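Local coordinates for protein polymeric Immunoglobulin Receptor (Oncorhynchus mykiss, PDB 5F1S) that binds polymeric immunoglobulins and probably carries them across epithelia to mucosal surfaces, its ectodomain of immunoglobulin-like domains being released as secretory component, at residues Glu83-Tyr88 and Ile108-Gly113. Residues are numbered along the deposited sequence; the frame is centred on the assembly and turned at random.
Sequences EDSGWY and INVIQG
CB of Asp-84 lies loosely against CG2 of Val-110, at 4.4 Å, while its OD2 accepts a hydrogen bond from the backbone N of Gln-81. Ser-85 carries the polar link: with OG anti to its own carbonyl carbon (chi1 -63°), the hydroxyl receives the N-H of Val-110 at 2.9 Å, nearly straight at 164°. The same OG is hydrogen-bonded to Lys-82 O, so one hydroxyl ties the turn to the strand. Gly-86 then forms an antiparallel hydrogen-bonded pair with Ile-108, its N 2.9 Å from Ile-108 O and its O 2.8 Å from Ile-108 N. Tyr-88 crosses the Ile-108 side chain at about a right angle, CD1 lying 3.7 Å from the CD1 methyl, and its OH donates in plane to a lone pair of Asp-84 O at 2.7 Å. This is the tyrosine corner of V-set domains, at the start of strand F (86-92), which pairs with strand G (103-111). A phenylalanine at Tyr-88 would probably keep the contact with Ile-108 but leave Asp-84 O without this donor and the turn less firmly held. Hydroxyls at both Ser-85 and Tyr-88 thus fasten the E-F turn, one to strand 103-111, the other to strand 86-92.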
loop_
_atom_site.group_PDB
_atom_site.type_symbol
_atom_site.label_atom_id
_atom_site.label_comp_id
_atom_site.label_asym_id
_atom_site.label_seq_id
_atom_site.Cartn_x
_atom_site.Cartn_y
_atom_site.Cartn_z
ATOM N N GLU A 83 1.344 -6.391 13.617
ATOM C CA GLU A 83 1.383 -7.761 14.111
ATOM C C GLU A 83 0.678 -8.738 13.160
ATOM O O GLU A 83 0.826 -9.961 13.334
ATOM C CB GLU A 83 0.775 -7.813 15.510
ATOM C CG GLU A 83 -0.671 -7.369 15.609
ATOM C CD GLU A 83 -0.859 -5.871 15.961
ATOM O OE1 GLU A 83 0.071 -5.020 15.720
ATOM O OE2 GLU A 83 -1.977 -5.562 16.474
ATOM N N ASP A 84 -0.053 -8.232 12.153
ATOM C CA ASP A 84 -0.619 -9.091 11.098
ATOM C C ASP A 84 0.418 -9.551 10.072
ATOM O O ASP A 84 0.127 -10.421 9.231
ATOM C CB ASP A 84 -1.786 -8.368 10.389
ATOM C CG ASP A 84 -2.958 -8.138 11.283
ATOM O OD1 ASP A 84 -3.291 -9.073 12.045
ATOM O OD2 ASP A 84 -3.590 -7.054 11.223
ATOM N N SER A 85 1.644 -9.040 10.133
ATOM C CA SER A 85 2.681 -9.453 9.196
ATOM C C SER A 85 2.980 -10.948 9.285
ATOM O O SER A 85 3.005 -11.517 10.373
ATOM C CB SER A 85 3.973 -8.705 9.490
ATOM O OG SER A 85 3.833 -7.335 9.309
ATOM N N GLY A 86 3.263 -11.566 8.144
ATOM C CA GLY A 86 3.622 -12.968 8.130
ATOM C C GLY A 86 3.118 -13.678 6.892
ATOM O O GLY A 86 2.688 -13.063 5.904
ATOM N N TRP A 87 3.251 -14.986 6.959
ATOM C CA TRP A 87 2.878 -15.841 5.848
ATOM C C TRP A 87 1.405 -16.228 5.942
ATOM O O TRP A 87 0.900 -16.529 7.035
ATOM C CB TRP A 87 3.754 -17.101 5.844
ATOM C CG TRP A 87 5.148 -16.811 5.380
ATOM C CD1 TRP A 87 6.243 -16.582 6.162
ATOM C CD2 TRP A 87 5.587 -16.701 4.029
ATOM N NE1 TRP A 87 7.331 -16.340 5.373
ATOM C CE2 TRP A 87 6.971 -16.419 4.060
ATOM C CE3 TRP A 87 4.950 -16.817 2.785
ATOM C CZ2 TRP A 87 7.720 -16.217 2.895
ATOM C CZ3 TRP A 87 5.717 -16.646 1.612
ATOM C CH2 TRP A 87 7.081 -16.337 1.683
ATOM N N TYR A 88 0.762 -16.256 4.778
ATOM C CA TYR A 88 -0.630 -16.662 4.620
ATOM C C TYR A 88 -0.769 -17.638 3.455
ATOM O O TYR A 88 0.069 -17.680 2.542
ATOM C CB TYR A 88 -1.502 -15.443 4.372
ATOM C CG TYR A 88 -1.623 -14.517 5.558
ATOM C CD1 TYR A 88 -0.616 -13.594 5.851
ATOM C CD2 TYR A 88 -2.714 -14.584 6.393
ATOM C CE1 TYR A 88 -0.742 -12.730 6.927
ATOM C CE2 TYR A 88 -2.845 -13.735 7.491
ATOM C CZ TYR A 88 -1.843 -12.815 7.750
ATOM O OH TYR A 88 -1.995 -11.983 8.824
ATOM N N ILE A 108 2.930 -11.222 3.744
ATOM C CA ILE A 108 2.405 -9.863 3.871
ATOM C C ILE A 108 3.245 -9.148 4.928
ATOM O O ILE A 108 3.347 -9.616 6.063
ATOM C CB ILE A 108 0.917 -9.844 4.275
ATOM C CG1 ILE A 108 0.081 -10.606 3.269
ATOM C CG2 ILE A 108 0.434 -8.426 4.416
ATOM C CD1 ILE A 108 -1.475 -10.741 3.655
ATOM N N ASN A 109 3.867 -8.040 4.542
ATOM C CA ASN A 109 4.691 -7.247 5.458
ATOM C C ASN A 109 3.955 -5.946 5.695
ATOM O O ASN A 109 3.772 -5.162 4.762
ATOM C CB ASN A 109 6.074 -7.004 4.849
ATOM C CG ASN A 109 7.011 -6.306 5.821
ATOM O OD1 ASN A 109 6.859 -6.437 7.041
ATOM N ND2 ASN A 109 7.962 -5.553 5.283
ATOM N N VAL A 110 3.502 -5.728 6.926
ATOM C CA VAL A 110 2.733 -4.543 7.265
ATOM C C VAL A 110 3.702 -3.552 7.893
ATOM O O VAL A 110 4.282 -3.827 8.941
ATOM C CB VAL A 110 1.580 -4.857 8.220
ATOM C CG1 VAL A 110 0.736 -3.593 8.441
ATOM C CG2 VAL A 110 0.702 -5.923 7.647
ATOM N N ILE A 111 3.859 -2.400 7.262
ATOM C CA ILE A 111 4.963 -1.511 7.599
ATOM C C ILE A 111 4.454 -0.219 8.216
ATOM O O ILE A 111 3.383 0.303 7.883
ATOM C CB ILE A 111 5.839 -1.220 6.363
ATOM C CG1 ILE A 111 5.044 -0.651 5.256
ATOM C CG2 ILE A 111 6.467 -2.528 5.869
ATOM C CD1 ILE A 111 5.913 -0.378 3.978
ATOM N N GLN A 112 5.299 0.355 9.061
ATOM C CA GLN A 112 5.037 1.657 9.655
ATOM C C GLN A 112 5.987 2.680 9.059
ATOM O O GLN A 112 7.197 2.443 9.005
ATOM C CB GLN A 112 5.201 1.580 11.164
ATOM C CG GLN A 112 4.306 0.520 11.812
ATOM C CD GLN A 112 4.528 0.401 13.299
ATOM O OE1 GLN A 112 5.674 0.351 13.766
ATOM N NE2 GLN A 112 3.444 0.311 14.050
ATOM N N GLY A 113 5.431 3.789 8.615
ATOM C CA GLY A 113 6.170 4.876 8.028
ATOM C C GLY A 113 5.464 5.463 6.841
ATOM O O GLY A 113 4.225 5.590 6.824
#